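Local structure of putative enoyl-CoA hydratase (Streptomyces coelicolor A3, 3G64) at residues F43-A47 / F98-T102. The protein probably acts on acyl-CoA thioesters as a member of the enoyl-CoA hydratase/isomerase (crotonase) family, possibly hydrating enoyl-CoA, although its own substrate is not established. Residues are numbered along the deposited sequence.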
ATOM      1  N   PHE A  43     -16.518 -20.213  19.701  1.00 22.62           N
ATOM      2  CA  PHE A  43     -17.514 -20.066  18.667  1.00 25.81           C
ATOM      3  C   PHE A  43     -18.537 -19.021  19.063  1.00 27.37           C
ATOM      4  O   PHE A  43     -18.957 -18.229  18.231  1.00 28.90           O
ATOM      5  CB  PHE A  43     -18.220 -21.411  18.427  1.00 26.04           C
ATOM      6  CG  PHE A  43     -17.320 -22.457  17.823  1.00 25.57           C
ATOM      7  CD1 PHE A  43     -16.539 -22.153  16.724  1.00 24.34           C
ATOM      8  CD2 PHE A  43     -17.234 -23.719  18.371  1.00 31.96           C
ATOM      9  CE1 PHE A  43     -15.688 -23.101  16.161  1.00 25.06           C
ATOM     10  CE2 PHE A  43     -16.394 -24.676  17.826  1.00 33.01           C
ATOM     11  CZ  PHE A  43     -15.619 -24.366  16.707  1.00 29.15           C
ATOM     12  N   GLU A  44     -18.961 -19.047  20.323  1.00 26.85           N
ATOM     13  CA  GLU A  44     -20.020 -18.151  20.795  1.00 24.87           C
ATOM     14  C   GLU A  44     -19.554 -16.695  20.887  1.00 25.17           C
ATOM     15  O   GLU A  44     -20.354 -15.783  20.742  1.00 25.32           O
ATOM     16  CB  GLU A  44     -20.552 -18.601  22.166  1.00 26.85           C
ATOM     17  CG  GLU A  44     -21.340 -19.893  22.123  1.00 38.42           C
ATOM     18  CD  GLU A  44     -20.448 -21.141  22.080  1.00 51.61           C
ATOM     19  OE1 GLU A  44     -19.208 -21.044  22.295  1.00 44.48           O
ATOM     20  OE2 GLU A  44     -21.005 -22.232  21.814  1.00 63.56           O
ATOM     21  N   ALA A  45     -18.268 -16.473  21.143  1.00 23.70           N
ATOM     22  CA  ALA A  45     -17.760 -15.110  21.175  1.00 26.70           C
ATOM     23  C   ALA A  45     -17.727 -14.525  19.759  1.00 26.40           C
ATOM     24  O   ALA A  45     -18.054 -13.361  19.552  1.00 23.80           O
ATOM     25  CB  ALA A  45     -16.386 -15.060  21.807  1.00 21.74           C
ATOM     26  N   TYR A  46     -17.301 -15.326  18.788  1.00 23.46           N
ATOM     27  CA  TYR A  46     -17.388 -14.884  17.400  1.00 24.06           C
ATOM     28  C   TYR A  46     -18.844 -14.560  17.036  1.00 28.28           C
ATOM     29  O   TYR A  46     -19.109 -13.574  16.354  1.00 26.58           O
ATOM     30  CB  TYR A  46     -16.871 -15.966  16.463  1.00 25.64           C
ATOM     31  CG  TYR A  46     -15.360 -16.016  16.333  1.00 24.69           C
ATOM     32  CD1 TYR A  46     -14.647 -14.943  15.787  1.00 28.27           C
ATOM     33  CD2 TYR A  46     -14.658 -17.148  16.705  1.00 24.34           C
ATOM     34  CE1 TYR A  46     -13.259 -15.005  15.643  1.00 29.47           C
ATOM     35  CE2 TYR A  46     -13.289 -17.221  16.557  1.00 25.84           C
ATOM     36  CZ  TYR A  46     -12.598 -16.147  16.030  1.00 31.55           C
ATOM     37  OH  TYR A  46     -11.237 -16.256  15.899  1.00 36.87           O
ATOM     38  N   ALA A  47     -19.788 -15.387  17.497  1.00 26.87           N
ATOM     39  CA  ALA A  47     -21.191 -15.170  17.132  1.00 25.64           C
ATOM     40  C   ALA A  47     -21.709 -13.881  17.737  1.00 24.24           C
ATOM     41  O   ALA A  47     -22.492 -13.156  17.113  1.00 28.77           O
ATOM     42  CB  ALA A  47     -22.084 -16.394  17.549  1.00 21.58           C
ATOM     43  N   PHE A  98     -17.715 -21.786   9.645  1.00 19.24           N
ATOM     44  CA  PHE A  98     -16.893 -21.192  10.723  1.00 15.32           C
ATOM     45  C   PHE A  98     -15.934 -20.150  10.104  1.00 20.46           C
ATOM     46  O   PHE A  98     -15.833 -19.013  10.554  1.00 19.50           O
ATOM     47  CB  PHE A  98     -16.099 -22.255  11.525  1.00 20.77           C
ATOM     48  CG  PHE A  98     -15.022 -21.648  12.373  1.00 23.32           C
ATOM     49  CD1 PHE A  98     -15.365 -20.873  13.488  1.00 22.31           C
ATOM     50  CD2 PHE A  98     -13.689 -21.739  12.009  1.00 24.98           C
ATOM     51  CE1 PHE A  98     -14.378 -20.214  14.258  1.00 25.31           C
ATOM     52  CE2 PHE A  98     -12.672 -21.090  12.799  1.00 25.24           C
ATOM     53  CZ  PHE A  98     -13.034 -20.322  13.910  1.00 20.13           C
ATOM     54  N   ASN A  99     -15.234 -20.531   9.045  1.00 21.10           N
ATOM     55  CA  ASN A  99     -14.297 -19.600   8.449  1.00 20.24           C
ATOM     56  C   ASN A  99     -14.945 -18.414   7.776  1.00 22.98           C
ATOM     57  O   ASN A  99     -14.362 -17.320   7.728  1.00 24.70           O
ATOM     58  CB  ASN A  99     -13.319 -20.318   7.540  1.00 21.31           C
ATOM     59  CG  ASN A  99     -12.418 -21.252   8.329  1.00 25.13           C
ATOM     60  OD1 ASN A  99     -11.526 -20.789   9.065  1.00 26.61           O
ATOM     61  ND2 ASN A  99     -12.664 -22.554   8.223  1.00 20.44           N
ATOM     62  N   ARG A 100     -16.159 -18.608   7.290  1.00 18.77           N
ATOM     63  CA  ARG A 100     -16.887 -17.474   6.742  1.00 23.31           C
ATOM     64  C   ARG A 100     -17.297 -16.534   7.869  1.00 22.01           C
ATOM     65  O   ARG A 100     -17.296 -15.323   7.703  1.00 27.12           O
ATOM     66  CB  ARG A 100     -18.133 -17.933   5.977  1.00 23.35           C
ATOM     67  CG  ARG A 100     -18.957 -16.768   5.432  1.00 34.01           C
ATOM     68  CD  ARG A 100     -20.045 -17.262   4.476  1.00 42.10           C
ATOM     69  NE  ARG A 100     -19.549 -17.526   3.120  1.00 44.98           N
ATOM     70  CZ  ARG A 100     -19.745 -18.670   2.465  1.00 44.20           C
ATOM     71  NH1 ARG A 100     -20.416 -19.643   3.074  1.00 41.84           N
ATOM     72  NH2 ARG A 100     -19.288 -18.838   1.204  1.00 33.48           N
HETATM   73  N   MSE A 101     -17.688 -17.099   9.003  1.00 21.97           N
HETATM   74  CA  MSE A 101     -18.135 -16.274  10.111  1.00 23.75           C
HETATM   75  C   MSE A 101     -16.984 -15.390  10.616  1.00 23.58           C
HETATM   76  O   MSE A 101     -17.186 -14.221  10.929  1.00 20.68           O
HETATM   77  CB  MSE A 101     -18.662 -17.135  11.260  1.00 19.90           C
HETATM   78  CG  MSE A 101     -18.741 -16.343  12.581  1.00 20.66           C
HETATM   79 SE   MSE A 101     -19.621 -17.311  14.050  0.89 33.56          SE
HETATM   80  CE  MSE A 101     -18.198 -18.622  14.465  1.00 25.91           C
ATOM     81  N   THR A 102     -15.772 -15.934  10.706  1.00 20.39           N
ATOM     82  CA  THR A 102     -14.685 -15.100  11.236  1.00 20.28           C
ATOM     83  C   THR A 102     -14.335 -13.971  10.268  1.00 24.47           C
ATOM     84  O   THR A 102     -14.164 -12.812  10.675  1.00 24.72           O
ATOM     85  CB  THR A 102     -13.419 -15.926  11.498  1.00 21.69           C
ATOM     86  OG1 THR A 102     -13.027 -16.579  10.280  1.00 20.75           O
ATOM     87  CG2 THR A 102     -13.670 -16.949  12.575  1.00 24.11           C
TER
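The first turn of helix 43-58 packs against the middle of helix 92-111, with the axes of the two segments 10.5 Å apart at closest approach and their N-to-C directions 43° apart. F43 lies across from F98 and Y46 from T102, the latter pair with CA atoms 6.7 Å apart. Side chains bridge the gap, burying 282 Å² in all. F98 is shared by two offset edge-to-face pairs: the edge of F43 points toward its face (centroids 5.4 Å apart, planes at 80°), while its own edge is directed at the face of Y46 (5.8 Å, 76°). T102 CG2 adds a CH-pi contact, 3.7 Å from the centroid of the Y46 ring. The selenomethionine M101 reaches helix 43-58, placing CE 3.6 Å from Y46 CB and SE 4.4 Å from A47 CB. I83 of helix 80-87 touches all three aromatic side chains. On helix 92-111, F98 also packs on M254 of a second subunit, and R100 forms a salt bridge with E244 of that subunit. No hydrogen bond links the segments, so this interhelical join within the crotonase fold rests on aromatic and other apolar packing, next to a subunit interface.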